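PDB 2F7L: Phosphoglucosamine/phosphogalactosamine mutase from Sulfolobus tokodaii, which catalyses the magnesium-dependent interconversion of the 6-phosphates and 1-phosphates of glucosamine and galactosamine, on the route to UDP-N-acetylglucosamine and UDP-N-acetylgalactosamine. Local coordinates for residues Ser287-Glu292 / Lys410-Asp415; Phe416-Arg421 / Asn442-Glu447; Lys391-Tyr396 / Val401-Ile406. All blocks are in the same frame, centred on the assembly; numbering follows the deposited sequence.

Interaction 1: Ser287-Glu292 / Lys410-Asp415; sequences SSSLVE and KIIGKD
The flat groups that meet the strand are the peptide carbonyl of Ser287 and the carboxylate of Glu292. Ser287 O receives a hydrogen bond from Lys410 NZ at 2.8 Å. The ammonium group approaches the oxygen almost head-on, with a C=O...NZ angle of 167°. The carboxylate of Glu292 divides its oxygens. OE1 lies 4.1 Å from the methyl CD1 of Ile412, while OE2 makes a salt bridge with Lys402. Lys410 has CG anti to its backbone N (chi1 -174°), and its chain stays extended until a bend at the last torsion brings NZ to the loop. There NZ also bonds to Val285 O, and the lysine makes a cation-pi contact with Trp304. The contact joins two domains of the mutase: strand 409-413 belongs to the antiparallel sheet of the C-terminal domain, and the loop leads into helix 290-296 of the third alpha/beta/alpha domain. Ser288, just before the turn into that helix, makes a capping bond: its OG accepts from Leu290 N at 2.9 Å. With an alanine at Lys410, the shared amine is gone, and the carbonyls of Ser287 and Val285 would probably be left without a partner. Ser289 CB packs on Ile412 CG2 at 3.8 Å.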
ATOM      1  N   SER A 287      -6.552 -11.508   0.017  1.00 34.10           N
ATOM      2  CA  SER A 287      -7.843 -10.946   0.425  1.00 34.41           C
ATOM      3  C   SER A 287      -8.895 -12.024   0.722  1.00 35.00           C
ATOM      4  O   SER A 287      -8.934 -13.082   0.069  1.00 34.00           O
ATOM      5  CB  SER A 287      -8.373 -10.018  -0.675  1.00 34.24           C
ATOM      6  OG  SER A 287      -7.845  -8.716  -0.562  1.00 33.78           O
ATOM      7  N   SER A 288      -9.749 -11.739   1.704  1.00 35.47           N
ATOM      8  CA  SER A 288     -10.815 -12.654   2.097  1.00 37.21           C
ATOM      9  C   SER A 288     -11.803 -12.823   0.970  1.00 37.98           C
ATOM     10  O   SER A 288     -12.062 -11.871   0.255  1.00 38.37           O
ATOM     11  CB  SER A 288     -11.559 -12.104   3.305  1.00 38.25           C
ATOM     12  OG  SER A 288     -12.820 -12.736   3.456  1.00 38.81           O
ATOM     13  N   SER A 289     -12.364 -14.022   0.816  1.00 39.51           N
ATOM     14  CA  SER A 289     -13.341 -14.287  -0.252  1.00 40.64           C
ATOM     15  C   SER A 289     -14.633 -13.517   0.024  1.00 40.98           C
ATOM     16  O   SER A 289     -15.491 -13.357  -0.848  1.00 40.68           O
ATOM     17  CB  SER A 289     -13.621 -15.791  -0.378  1.00 40.37           C
ATOM     18  OG  SER A 289     -14.117 -16.324   0.831  1.00 40.81           O
ATOM     19  N   LEU A 290     -14.748 -13.046   1.256  1.00 41.85           N
ATOM     20  CA  LEU A 290     -15.869 -12.229   1.691  1.00 43.94           C
ATOM     21  C   LEU A 290     -16.149 -11.140   0.629  1.00 45.10           C
ATOM     22  O   LEU A 290     -17.301 -10.761   0.379  1.00 44.78           O
ATOM     23  CB  LEU A 290     -15.488 -11.611   3.043  1.00 44.08           C
ATOM     24  CG  LEU A 290     -15.835 -10.230   3.591  1.00 44.09           C
ATOM     25  CD1 LEU A 290     -15.013 -10.095   4.859  1.00 44.18           C
ATOM     26  CD2 LEU A 290     -15.488  -9.090   2.641  1.00 43.77           C
ATOM     27  N   VAL A 291     -15.080 -10.650   0.007  1.00 46.23           N
ATOM     28  CA  VAL A 291     -15.185  -9.630  -1.019  1.00 47.44           C
ATOM     29  C   VAL A 291     -16.131 -10.082  -2.144  1.00 48.38           C
ATOM     30  O   VAL A 291     -16.972  -9.300  -2.608  1.00 48.34           O
ATOM     31  CB  VAL A 291     -13.782  -9.288  -1.600  1.00 47.70           C
ATOM     32  CG1 VAL A 291     -13.152 -10.528  -2.208  1.00 48.22           C
ATOM     33  CG2 VAL A 291     -13.892  -8.178  -2.657  1.00 47.98           C
ATOM     34  N   GLU A 292     -16.009 -11.336  -2.582  1.00 49.29           N
ATOM     35  CA  GLU A 292     -16.891 -11.838  -3.642  1.00 50.38           C
ATOM     36  C   GLU A 292     -18.328 -11.883  -3.171  1.00 50.46           C
ATOM     37  O   GLU A 292     -19.244 -11.466  -3.878  1.00 49.89           O
ATOM     38  CB  GLU A 292     -16.509 -13.246  -4.075  1.00 50.45           C
ATOM     39  CG  GLU A 292     -15.280 -13.340  -4.918  1.00 51.65           C
ATOM     40  CD  GLU A 292     -15.108 -14.729  -5.494  1.00 52.68           C
ATOM     41  OE1 GLU A 292     -15.299 -15.716  -4.743  1.00 52.62           O
ATOM     42  OE2 GLU A 292     -14.778 -14.832  -6.697  1.00 53.87           O
ATOM     43  N   LYS A 410      -4.805 -20.656  -3.719  1.00 36.23           N
ATOM     44  CA  LYS A 410      -5.945 -20.155  -2.975  1.00 36.70           C
ATOM     45  C   LYS A 410      -7.130 -21.017  -3.316  1.00 37.33           C
ATOM     46  O   LYS A 410      -7.395 -21.289  -4.492  1.00 37.83           O
ATOM     47  CB  LYS A 410      -6.288 -18.715  -3.357  1.00 35.93           C
ATOM     48  CG  LYS A 410      -7.385 -18.130  -2.488  1.00 35.53           C
ATOM     49  CD  LYS A 410      -8.063 -16.965  -3.161  1.00 36.12           C
ATOM     50  CE  LYS A 410      -9.096 -16.318  -2.250  1.00 36.04           C
ATOM     51  NZ  LYS A 410      -8.475 -15.618  -1.085  1.00 36.87           N
ATOM     52  N   ILE A 411      -7.836 -21.457  -2.288  1.00 37.45           N
ATOM     53  CA  ILE A 411      -9.009 -22.252  -2.518  1.00 37.57           C
ATOM     54  C   ILE A 411     -10.202 -21.594  -1.891  1.00 38.18           C
ATOM     55  O   ILE A 411     -10.172 -21.191  -0.737  1.00 38.33           O
ATOM     56  CB  ILE A 411      -8.831 -23.660  -1.991  1.00 36.98           C
ATOM     57  CG1 ILE A 411      -7.901 -24.396  -2.950  1.00 35.87           C
ATOM     58  CG2 ILE A 411     -10.184 -24.355  -1.853  1.00 36.67           C
ATOM     59  CD1 ILE A 411      -8.152 -25.832  -3.027  1.00 36.48           C
ATOM     60  N   ILE A 412     -11.255 -21.468  -2.678  1.00 39.13           N
ATOM     61  CA  ILE A 412     -12.466 -20.848  -2.189  1.00 40.83           C
ATOM     62  C   ILE A 412     -13.644 -21.803  -2.219  1.00 42.02           C
ATOM     63  O   ILE A 412     -13.971 -22.382  -3.262  1.00 42.22           O
ATOM     64  CB  ILE A 412     -12.825 -19.619  -3.008  1.00 40.32           C
ATOM     65  CG1 ILE A 412     -11.620 -18.676  -3.057  1.00 40.05           C
ATOM     66  CG2 ILE A 412     -14.042 -18.954  -2.403  1.00 39.34           C
ATOM     67  CD1 ILE A 412     -11.734 -17.617  -4.118  1.00 40.62           C
ATOM     68  N   GLY A 413     -14.264 -21.955  -1.053  1.00 42.85           N
ATOM     69  CA  GLY A 413     -15.416 -22.819  -0.895  1.00 43.70           C
ATOM     70  C   GLY A 413     -16.513 -22.067  -0.160  1.00 44.34           C
ATOM     71  O   GLY A 413     -16.311 -20.937   0.282  1.00 44.90           O
ATOM     72  N   LYS A 414     -17.675 -22.692  -0.019  1.00 44.83           N
ATOM     73  CA  LYS A 414     -18.792 -22.060   0.657  1.00 45.36           C
ATOM     74  C   LYS A 414     -18.421 -21.693   2.096  1.00 45.48           C
ATOM     75  O   LYS A 414     -18.136 -22.565   2.927  1.00 46.55           O
ATOM     76  CB  LYS A 414     -19.986 -23.003   0.653  1.00 45.68           C
ATOM     77  CG  LYS A 414     -21.307 -22.316   0.842  1.00 47.40           C
ATOM     78  CD  LYS A 414     -21.844 -21.783  -0.484  1.00 48.91           C
ATOM     79  CE  LYS A 414     -23.244 -21.182  -0.313  1.00 49.13           C
ATOM     80  NZ  LYS A 414     -23.894 -20.933  -1.623  1.00 49.56           N
ATOM     81  N   ASP A 415     -18.404 -20.401   2.388  1.00 44.48           N
ATOM     82  CA  ASP A 415     -18.085 -19.944   3.728  1.00 44.20           C
ATOM     83  C   ASP A 415     -16.708 -20.280   4.273  1.00 43.43           C
ATOM     84  O   ASP A 415     -16.553 -20.454   5.479  1.00 43.77           O
ATOM     85  CB  ASP A 415     -19.134 -20.457   4.715  1.00 46.23           C
ATOM     86  CG  ASP A 415     -20.505 -19.894   4.436  1.00 46.75           C
ATOM     87  OD1 ASP A 415     -20.574 -18.727   3.997  1.00 48.31           O
ATOM     88  OD2 ASP A 415     -21.506 -20.598   4.661  1.00 46.18           O
TER

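Interaction 2: Phe416-Arg421 / Asn442-Glu447; sequences FWFLVR and NNLVNE
Leu444 reaches from the helix to two phenylalanines of the strand. Its CB points toward the strand, and its CA is 8.1 Å from the CA of Phe418. With chi1 at -87°, CG swings away from the carbonyl carbon and the methyls reach the sheet. CB and CG stand back from the strand, and the two methyls do the touching. CD1 goes to Phe416. It is 3.5 Å from Phe416 CD1 and 4.1 Å from Phe416 CG, so it touches the ring near its CG end, obliquely. The two side chains cross at about a right angle. CD2 goes to the next inward-facing ring and lies 4.5 Å from Phe418 CD1, again obliquely. The same methyl also touches the ring of Tyr396 on helix 385-396. The leucine methyls thus lie among three aromatic rings, closest to Phe416, and the contact is apolar throughout. Trp417, between the two phenylalanines, points away from the helix. It packs on Ser288 and Ser289 in the third alpha/beta/alpha domain, and its NE1 bonds to Glu434. One face of the strand therefore serves the core of its own domain and the other serves the domain interface. This is a two-layer alpha/beta arrangement, with helices 438-452 and 385-396 packed on one face of the antiparallel sheet of the phosphohexose mutase C-terminal domain.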
ATOM      1  N   PHE A 416     -15.707 -20.371   3.407  1.00 42.41           N
ATOM      2  CA  PHE A 416     -14.340 -20.649   3.863  1.00 40.83           C
ATOM      3  C   PHE A 416     -13.413 -20.497   2.683  1.00 39.98           C
ATOM      4  O   PHE A 416     -13.833 -20.647   1.535  1.00 40.27           O
ATOM      5  CB  PHE A 416     -14.209 -22.080   4.420  1.00 40.57           C
ATOM      6  CG  PHE A 416     -13.832 -23.117   3.381  1.00 40.05           C
ATOM      7  CD1 PHE A 416     -12.502 -23.288   2.994  1.00 39.26           C
ATOM      8  CD2 PHE A 416     -14.811 -23.879   2.746  1.00 39.55           C
ATOM      9  CE1 PHE A 416     -12.153 -24.191   1.990  1.00 39.04           C
ATOM     10  CE2 PHE A 416     -14.470 -24.789   1.739  1.00 39.37           C
ATOM     11  CZ  PHE A 416     -13.140 -24.943   1.360  1.00 39.03           C
ATOM     12  N   TRP A 417     -12.154 -20.184   2.959  1.00 38.59           N
ATOM     13  CA  TRP A 417     -11.159 -20.073   1.898  1.00 37.18           C
ATOM     14  C   TRP A 417      -9.795 -20.132   2.558  1.00 36.48           C
ATOM     15  O   TRP A 417      -9.680 -19.968   3.773  1.00 36.11           O
ATOM     16  CB  TRP A 417     -11.294 -18.752   1.124  1.00 36.38           C
ATOM     17  CG  TRP A 417     -11.000 -17.551   1.970  1.00 36.00           C
ATOM     18  CD1 TRP A 417     -11.856 -16.926   2.816  1.00 35.58           C
ATOM     19  CD2 TRP A 417      -9.746 -16.880   2.098  1.00 35.67           C
ATOM     20  NE1 TRP A 417     -11.222 -15.907   3.469  1.00 35.74           N
ATOM     21  CE2 TRP A 417      -9.921 -15.853   3.050  1.00 36.50           C
ATOM     22  CE3 TRP A 417      -8.490 -17.049   1.510  1.00 35.65           C
ATOM     23  CZ2 TRP A 417      -8.882 -14.986   3.433  1.00 36.83           C
ATOM     24  CZ3 TRP A 417      -7.448 -16.192   1.891  1.00 37.27           C
ATOM     25  CH2 TRP A 417      -7.654 -15.173   2.845  1.00 37.10           C
ATOM     26  N   PHE A 418      -8.768 -20.402   1.764  1.00 36.12           N
ATOM     27  CA  PHE A 418      -7.416 -20.415   2.293  1.00 36.05           C
ATOM     28  C   PHE A 418      -6.409 -20.092   1.196  1.00 36.09           C
ATOM     29  O   PHE A 418      -6.722 -20.152  -0.006  1.00 35.27           O
ATOM     30  CB  PHE A 418      -7.074 -21.749   2.983  1.00 36.29           C
ATOM     31  CG  PHE A 418      -6.965 -22.937   2.053  1.00 36.67           C
ATOM     32  CD1 PHE A 418      -8.033 -23.820   1.895  1.00 37.61           C
ATOM     33  CD2 PHE A 418      -5.782 -23.195   1.368  1.00 36.59           C
ATOM     34  CE1 PHE A 418      -7.930 -24.951   1.068  1.00 37.49           C
ATOM     35  CE2 PHE A 418      -5.666 -24.320   0.539  1.00 38.41           C
ATOM     36  CZ  PHE A 418      -6.749 -25.204   0.390  1.00 37.81           C
ATOM     37  N   LEU A 419      -5.213 -19.699   1.635  1.00 35.74           N
ATOM     38  CA  LEU A 419      -4.102 -19.368   0.756  1.00 34.74           C
ATOM     39  C   LEU A 419      -2.827 -19.955   1.348  1.00 34.42           C
ATOM     40  O   LEU A 419      -2.490 -19.700   2.510  1.00 34.25           O
ATOM     41  CB  LEU A 419      -3.943 -17.844   0.623  1.00 34.53           C
ATOM     42  CG  LEU A 419      -2.721 -17.368  -0.183  1.00 34.41           C
ATOM     43  CD1 LEU A 419      -2.771 -17.973  -1.564  1.00 34.92           C
ATOM     44  CD2 LEU A 419      -2.682 -15.858  -0.282  1.00 34.62           C
ATOM     45  N   VAL A 420      -2.141 -20.770   0.562  1.00 34.37           N
ATOM     46  CA  VAL A 420      -0.873 -21.349   0.990  1.00 35.02           C
ATOM     47  C   VAL A 420       0.119 -20.743   0.009  1.00 36.11           C
ATOM     48  O   VAL A 420       0.113 -21.077  -1.188  1.00 35.94           O
ATOM     49  CB  VAL A 420      -0.846 -22.878   0.850  1.00 34.89           C
ATOM     50  CG1 VAL A 420       0.449 -23.416   1.411  1.00 34.55           C
ATOM     51  CG2 VAL A 420      -2.016 -23.487   1.572  1.00 34.65           C
ATOM     52  N   ARG A 421       0.965 -19.847   0.517  1.00 36.55           N
ATOM     53  CA  ARG A 421       1.925 -19.147  -0.328  1.00 37.20           C
ATOM     54  C   ARG A 421       3.338 -19.149   0.215  1.00 37.13           C
ATOM     55  O   ARG A 421       3.551 -18.954   1.396  1.00 37.14           O
ATOM     56  CB  ARG A 421       1.447 -17.697  -0.540  1.00 37.07           C
ATOM     57  CG  ARG A 421       2.234 -16.900  -1.587  1.00 36.93           C
ATOM     58  CD  ARG A 421       1.639 -15.511  -1.787  1.00 36.19           C
ATOM     59  NE  ARG A 421       2.500 -14.489  -1.225  1.00 37.92           N
ATOM     60  CZ  ARG A 421       3.696 -14.179  -1.708  1.00 39.36           C
ATOM     61  NH1 ARG A 421       4.169 -14.808  -2.778  1.00 41.50           N
ATOM     62  NH2 ARG A 421       4.441 -13.269  -1.104  1.00 40.02           N
ATOM     63  N   ASN A 442      -9.708 -23.293  11.823  1.00 49.39           N
ATOM     64  CA  ASN A 442      -8.582 -23.774  12.593  1.00 48.35           C
ATOM     65  C   ASN A 442      -8.201 -25.162  12.096  1.00 46.77           C
ATOM     66  O   ASN A 442      -7.032 -25.484  11.893  1.00 45.39           O
ATOM     67  CB  ASN A 442      -8.955 -23.838  14.057  1.00 50.08           C
ATOM     68  CG  ASN A 442      -7.769 -24.116  14.922  1.00 52.29           C
ATOM     69  OD1 ASN A 442      -6.870 -23.279  15.029  1.00 53.63           O
ATOM     70  ND2 ASN A 442      -7.734 -25.303  15.538  1.00 53.14           N
ATOM     71  N   ASN A 443      -9.223 -25.982  11.910  1.00 46.12           N
ATOM     72  CA  ASN A 443      -9.061 -27.334  11.414  1.00 45.25           C
ATOM     73  C   ASN A 443      -8.334 -27.287  10.067  1.00 44.53           C
ATOM     74  O   ASN A 443      -7.354 -28.012   9.838  1.00 44.29           O
ATOM     75  CB  ASN A 443     -10.441 -27.968  11.249  1.00 45.75           C
ATOM     76  CG  ASN A 443     -10.415 -29.180  10.353  1.00 46.29           C
ATOM     77  OD1 ASN A 443      -9.867 -30.221  10.718  1.00 46.10           O
ATOM     78  ND2 ASN A 443     -10.993 -29.048   9.158  1.00 46.22           N
ATOM     79  N   LEU A 444      -8.824 -26.425   9.176  1.00 43.43           N
ATOM     80  CA  LEU A 444      -8.229 -26.243   7.848  1.00 42.69           C
ATOM     81  C   LEU A 444      -6.732 -26.035   7.917  1.00 43.13           C
ATOM     82  O   LEU A 444      -5.948 -26.730   7.252  1.00 43.29           O
ATOM     83  CB  LEU A 444      -8.836 -25.029   7.153  1.00 41.18           C
ATOM     84  CG  LEU A 444     -10.115 -25.276   6.369  1.00 40.49           C
ATOM     85  CD1 LEU A 444     -10.689 -23.960   5.880  1.00 39.70           C
ATOM     86  CD2 LEU A 444      -9.807 -26.219   5.225  1.00 39.03           C
ATOM     87  N   VAL A 445      -6.346 -25.053   8.723  1.00 43.02           N
ATOM     88  CA  VAL A 445      -4.953 -24.717   8.889  1.00 43.39           C
ATOM     89  C   VAL A 445      -4.162 -25.944   9.294  1.00 43.97           C
ATOM     90  O   VAL A 445      -3.097 -26.218   8.727  1.00 43.92           O
ATOM     91  CB  VAL A 445      -4.796 -23.610   9.938  1.00 43.53           C
ATOM     92  CG1 VAL A 445      -3.310 -23.291  10.168  1.00 43.02           C
ATOM     93  CG2 VAL A 445      -5.553 -22.372   9.472  1.00 43.43           C
ATOM     94  N   ASN A 446      -4.695 -26.692  10.258  1.00 44.24           N
ATOM     95  CA  ASN A 446      -4.027 -27.892  10.735  1.00 44.59           C
ATOM     96  C   ASN A 446      -3.747 -28.889   9.636  1.00 44.17           C
ATOM     97  O   ASN A 446      -2.618 -29.370   9.509  1.00 43.07           O
ATOM     98  CB  ASN A 446      -4.846 -28.544  11.831  1.00 45.44           C
ATOM     99  CG  ASN A 446      -4.887 -27.702  13.072  1.00 46.59           C
ATOM    100  OD1 ASN A 446      -3.857 -27.171  13.499  1.00 46.49           O
ATOM    101  ND2 ASN A 446      -6.073 -27.567  13.666  1.00 47.36           N
ATOM    102  N   GLU A 447      -4.774 -29.202   8.850  1.00 44.54           N
ATOM    103  CA  GLU A 447      -4.612 -30.139   7.739  1.00 44.76           C
ATOM    104  C   GLU A 447      -3.504 -29.630   6.812  1.00 43.89           C
ATOM    105  O   GLU A 447      -2.531 -30.329   6.519  1.00 43.06           O
ATOM    106  CB  GLU A 447      -5.924 -30.273   6.949  1.00 46.07           C
ATOM    107  CG  GLU A 447      -7.006 -31.103   7.622  1.00 47.54           C
ATOM    108  CD  GLU A 447      -6.433 -32.367   8.254  1.00 49.32           C
ATOM    109  OE1 GLU A 447      -5.977 -32.286   9.419  1.00 49.47           O
ATOM    110  OE2 GLU A 447      -6.418 -33.436   7.589  1.00 49.56           O
TER

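Interaction 3: Lys391-Tyr396 / Val401-Ile406; sequences KILEVY and VKAITI
The last turns of helix 385-396 run beside the edge strand 402-404, with the CA of Leu393 7.8 Å from that of Ala403 and the CA of Tyr396 8.2 Å from that of Val401. Leu393 carries most of the side-chain contact. Its two methyls part to meet Ala403 in the strand and Thr405 just after it, both of which point toward the helix. CD1 lies 3.9 Å from Ala403 CB. CD2 lies 3.6 Å from Thr405 CG2, and the two side chains cross at about a right angle. The Thr405 torsion (chi1 64°) sets the hydroxyl between the backbone N and the carbonyl carbon and turns CG2 to the leucine. At the end of the helix, Val401 CG2 sits 3.5 Å from the backbone oxygen of Tyr396. The Tyr396 ring turns from the strand toward the domain core. Ile392 O lies at its edge, in the ring plane, and the same oxygen accepts from Tyr396 N at 2.8 Å in the helix. The ring then meets Phe418 edge-to-face inside the sheet-and-helix core. Lys402 and Ile404 point away from the helix and touch Ile412 of the neighbouring strand. The contact is a partly exposed border of the C-terminal domain, where the end of the helix lies against the edge strand at the surface. No hydrogen bond or salt bridge joins the two segments, so the contact rests on methyl packing and is probably weakly directional.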
ATOM      1  N   LYS A 391      -0.058 -31.151  -4.249  1.00 54.18           N
ATOM      2  CA  LYS A 391      -0.817 -31.941  -3.287  1.00 54.33           C
ATOM      3  C   LYS A 391      -2.106 -31.283  -2.822  1.00 54.02           C
ATOM      4  O   LYS A 391      -3.198 -31.724  -3.178  1.00 53.33           O
ATOM      5  CB  LYS A 391       0.064 -32.245  -2.074  1.00 55.66           C
ATOM      6  CG  LYS A 391       0.130 -33.710  -1.661  1.00 56.68           C
ATOM      7  CD  LYS A 391      -1.014 -34.123  -0.745  1.00 57.86           C
ATOM      8  CE  LYS A 391      -0.700 -35.489  -0.098  1.00 59.47           C
ATOM      9  NZ  LYS A 391      -1.514 -35.849   1.115  1.00 59.51           N
ATOM     10  N   ILE A 392      -1.978 -30.229  -2.019  1.00 54.28           N
ATOM     11  CA  ILE A 392      -3.154 -29.532  -1.500  1.00 54.24           C
ATOM     12  C   ILE A 392      -4.132 -29.275  -2.600  1.00 53.87           C
ATOM     13  O   ILE A 392      -5.341 -29.295  -2.389  1.00 53.65           O
ATOM     14  CB  ILE A 392      -2.807 -28.190  -0.806  1.00 54.10           C
ATOM     15  CG1 ILE A 392      -1.636 -27.506  -1.497  1.00 54.18           C
ATOM     16  CG2 ILE A 392      -2.462 -28.450   0.648  1.00 55.58           C
ATOM     17  CD1 ILE A 392      -0.875 -26.540  -0.580  1.00 53.24           C
ATOM     18  N   LEU A 393      -3.598 -29.056  -3.788  1.00 53.73           N
ATOM     19  CA  LEU A 393      -4.434 -28.799  -4.934  1.00 54.29           C
ATOM     20  C   LEU A 393      -5.268 -30.038  -5.231  1.00 55.72           C
ATOM     21  O   LEU A 393      -6.502 -29.990  -5.220  1.00 55.98           O
ATOM     22  CB  LEU A 393      -3.558 -28.442  -6.123  1.00 52.87           C
ATOM     23  CG  LEU A 393      -4.109 -27.409  -7.096  1.00 51.71           C
ATOM     24  CD1 LEU A 393      -5.191 -26.561  -6.427  1.00 50.99           C
ATOM     25  CD2 LEU A 393      -2.943 -26.561  -7.599  1.00 50.44           C
ATOM     26  N   GLU A 394      -4.595 -31.160  -5.463  1.00 56.99           N
ATOM     27  CA  GLU A 394      -5.300 -32.392  -5.776  1.00 58.33           C
ATOM     28  C   GLU A 394      -5.937 -33.069  -4.578  1.00 57.56           C
ATOM     29  O   GLU A 394      -6.245 -34.253  -4.624  1.00 57.65           O
ATOM     30  CB  GLU A 394      -4.377 -33.379  -6.491  1.00 60.46           C
ATOM     31  CG  GLU A 394      -3.330 -34.024  -5.606  1.00 63.78           C
ATOM     32  CD  GLU A 394      -2.368 -34.891  -6.409  1.00 65.61           C
ATOM     33  OE1 GLU A 394      -2.855 -35.816  -7.105  1.00 66.77           O
ATOM     34  OE2 GLU A 394      -1.135 -34.649  -6.344  1.00 66.16           O
ATOM     35  N   VAL A 395      -6.123 -32.324  -3.501  1.00 56.79           N
ATOM     36  CA  VAL A 395      -6.787 -32.882  -2.341  1.00 56.79           C
ATOM     37  C   VAL A 395      -7.884 -31.930  -1.921  1.00 56.94           C
ATOM     38  O   VAL A 395      -8.867 -32.344  -1.311  1.00 56.56           O
ATOM     39  CB  VAL A 395      -5.815 -33.162  -1.140  1.00 56.51           C
ATOM     40  CG1 VAL A 395      -4.807 -32.063  -0.989  1.00 56.93           C
ATOM     41  CG2 VAL A 395      -6.606 -33.295   0.147  1.00 55.23           C
ATOM     42  N   TYR A 396      -7.734 -30.651  -2.257  1.00 57.67           N
ATOM     43  CA  TYR A 396      -8.767 -29.688  -1.889  1.00 58.90           C
ATOM     44  C   TYR A 396      -9.609 -29.193  -3.058  1.00 60.00           C
ATOM     45  O   TYR A 396     -10.738 -28.724  -2.862  1.00 59.95           O
ATOM     46  CB  TYR A 396      -8.176 -28.521  -1.103  1.00 57.94           C
ATOM     47  CG  TYR A 396      -7.912 -28.884   0.337  1.00 57.55           C
ATOM     48  CD1 TYR A 396      -6.648 -29.317   0.755  1.00 57.49           C
ATOM     49  CD2 TYR A 396      -8.935 -28.837   1.280  1.00 56.73           C
ATOM     50  CE1 TYR A 396      -6.415 -29.690   2.079  1.00 57.25           C
ATOM     51  CE2 TYR A 396      -8.715 -29.213   2.600  1.00 56.89           C
ATOM     52  CZ  TYR A 396      -7.458 -29.638   2.994  1.00 57.07           C
ATOM     53  OH  TYR A 396      -7.261 -30.028   4.298  1.00 57.49           O
ATOM     54  N   VAL A 401     -15.690 -26.374  -4.890  1.00 57.73           N
ATOM     55  CA  VAL A 401     -14.953 -25.132  -4.707  1.00 55.04           C
ATOM     56  C   VAL A 401     -14.282 -24.666  -6.011  1.00 53.54           C
ATOM     57  O   VAL A 401     -14.569 -25.191  -7.092  1.00 52.63           O
ATOM     58  CB  VAL A 401     -13.871 -25.319  -3.616  1.00 54.71           C
ATOM     59  CG1 VAL A 401     -14.476 -26.014  -2.419  1.00 54.53           C
ATOM     60  CG2 VAL A 401     -12.695 -26.129  -4.159  1.00 54.18           C
ATOM     61  N   LYS A 402     -13.408 -23.664  -5.897  1.00 51.38           N
ATOM     62  CA  LYS A 402     -12.671 -23.146  -7.046  1.00 49.08           C
ATOM     63  C   LYS A 402     -11.237 -22.785  -6.653  1.00 47.25           C
ATOM     64  O   LYS A 402     -10.979 -22.244  -5.579  1.00 46.88           O
ATOM     65  CB  LYS A 402     -13.387 -21.944  -7.654  1.00 48.88           C
ATOM     66  CG  LYS A 402     -13.184 -20.621  -6.988  1.00 48.59           C
ATOM     67  CD  LYS A 402     -14.001 -19.617  -7.769  1.00 49.85           C
ATOM     68  CE  LYS A 402     -13.647 -18.183  -7.454  1.00 50.48           C
ATOM     69  NZ  LYS A 402     -14.488 -17.291  -8.302  1.00 51.02           N
ATOM     70  N   ALA A 403     -10.301 -23.101  -7.530  1.00 44.79           N
ATOM     71  CA  ALA A 403      -8.914 -22.844  -7.230  1.00 43.43           C
ATOM     72  C   ALA A 403      -8.267 -21.723  -8.032  1.00 42.44           C
ATOM     73  O   ALA A 403      -8.574 -21.515  -9.216  1.00 41.48           O
ATOM     74  CB  ALA A 403      -8.118 -24.122  -7.400  1.00 43.70           C
ATOM     75  N   ILE A 404      -7.355 -21.015  -7.364  1.00 40.41           N
ATOM     76  CA  ILE A 404      -6.622 -19.920  -7.973  1.00 38.84           C
ATOM     77  C   ILE A 404      -5.152 -20.104  -7.682  1.00 38.08           C
ATOM     78  O   ILE A 404      -4.712 -19.975  -6.545  1.00 38.79           O
ATOM     79  CB  ILE A 404      -7.107 -18.572  -7.432  1.00 37.33           C
ATOM     80  CG1 ILE A 404      -8.621 -18.490  -7.622  1.00 37.13           C
ATOM     81  CG2 ILE A 404      -6.411 -17.439  -8.160  1.00 35.22           C
ATOM     82  CD1 ILE A 404      -9.266 -17.258  -7.059  1.00 38.92           C
ATOM     83  N   THR A 405      -4.386 -20.418  -8.712  1.00 37.00           N
ATOM     84  CA  THR A 405      -2.967 -20.634  -8.515  1.00 36.08           C
ATOM     85  C   THR A 405      -2.091 -19.562  -9.145  1.00 36.92           C
ATOM     86  O   THR A 405      -0.930 -19.822  -9.481  1.00 37.40           O
ATOM     87  CB  THR A 405      -2.533 -22.006  -9.057  1.00 34.31           C
ATOM     88  OG1 THR A 405      -2.739 -22.041 -10.466  1.00 33.35           O
ATOM     89  CG2 THR A 405      -3.328 -23.111  -8.408  1.00 31.87           C
ATOM     90  N   ILE A 406      -2.630 -18.354  -9.293  1.00 37.14           N
ATOM     91  CA  ILE A 406      -1.850 -17.264  -9.875  1.00 37.65           C
ATOM     92  C   ILE A 406      -0.675 -16.872  -8.951  1.00 38.47           C
ATOM     93  O   ILE A 406       0.256 -16.189  -9.369  1.00 39.73           O
ATOM     94  CB  ILE A 406      -2.738 -16.014 -10.128  1.00 36.96           C
ATOM     95  CG1 ILE A 406      -1.926 -14.917 -10.820  1.00 36.35           C
ATOM     96  CG2 ILE A 406      -3.278 -15.473  -8.817  1.00 36.79           C
ATOM     97  CD1 ILE A 406      -1.689 -15.136 -12.302  1.00 35.09           C
TER

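Overall arrangement
The three contacts lie together at one end of the molecule, with centres about 11 to 13 Å apart. All share the antiparallel sheet of the C-terminal domain, through the adjacent strands 402-404, 409-413 and 416-422. Interactions 2 and 3 are inside this domain and bring helices 438-452 and 385-396 onto the sheet. Interaction 1 joins the sheet to the third alpha/beta/alpha domain. Along the chain, interaction 3 is nested within the loop closed by interaction 1, and interaction 2 follows both. Probable backbone hydrogen bonds tie interaction 1 to each of the others, Ile411 N to Phe418 O and Ile404 N to Lys410 O. The sheet thus connects the helical layer with the domain interface.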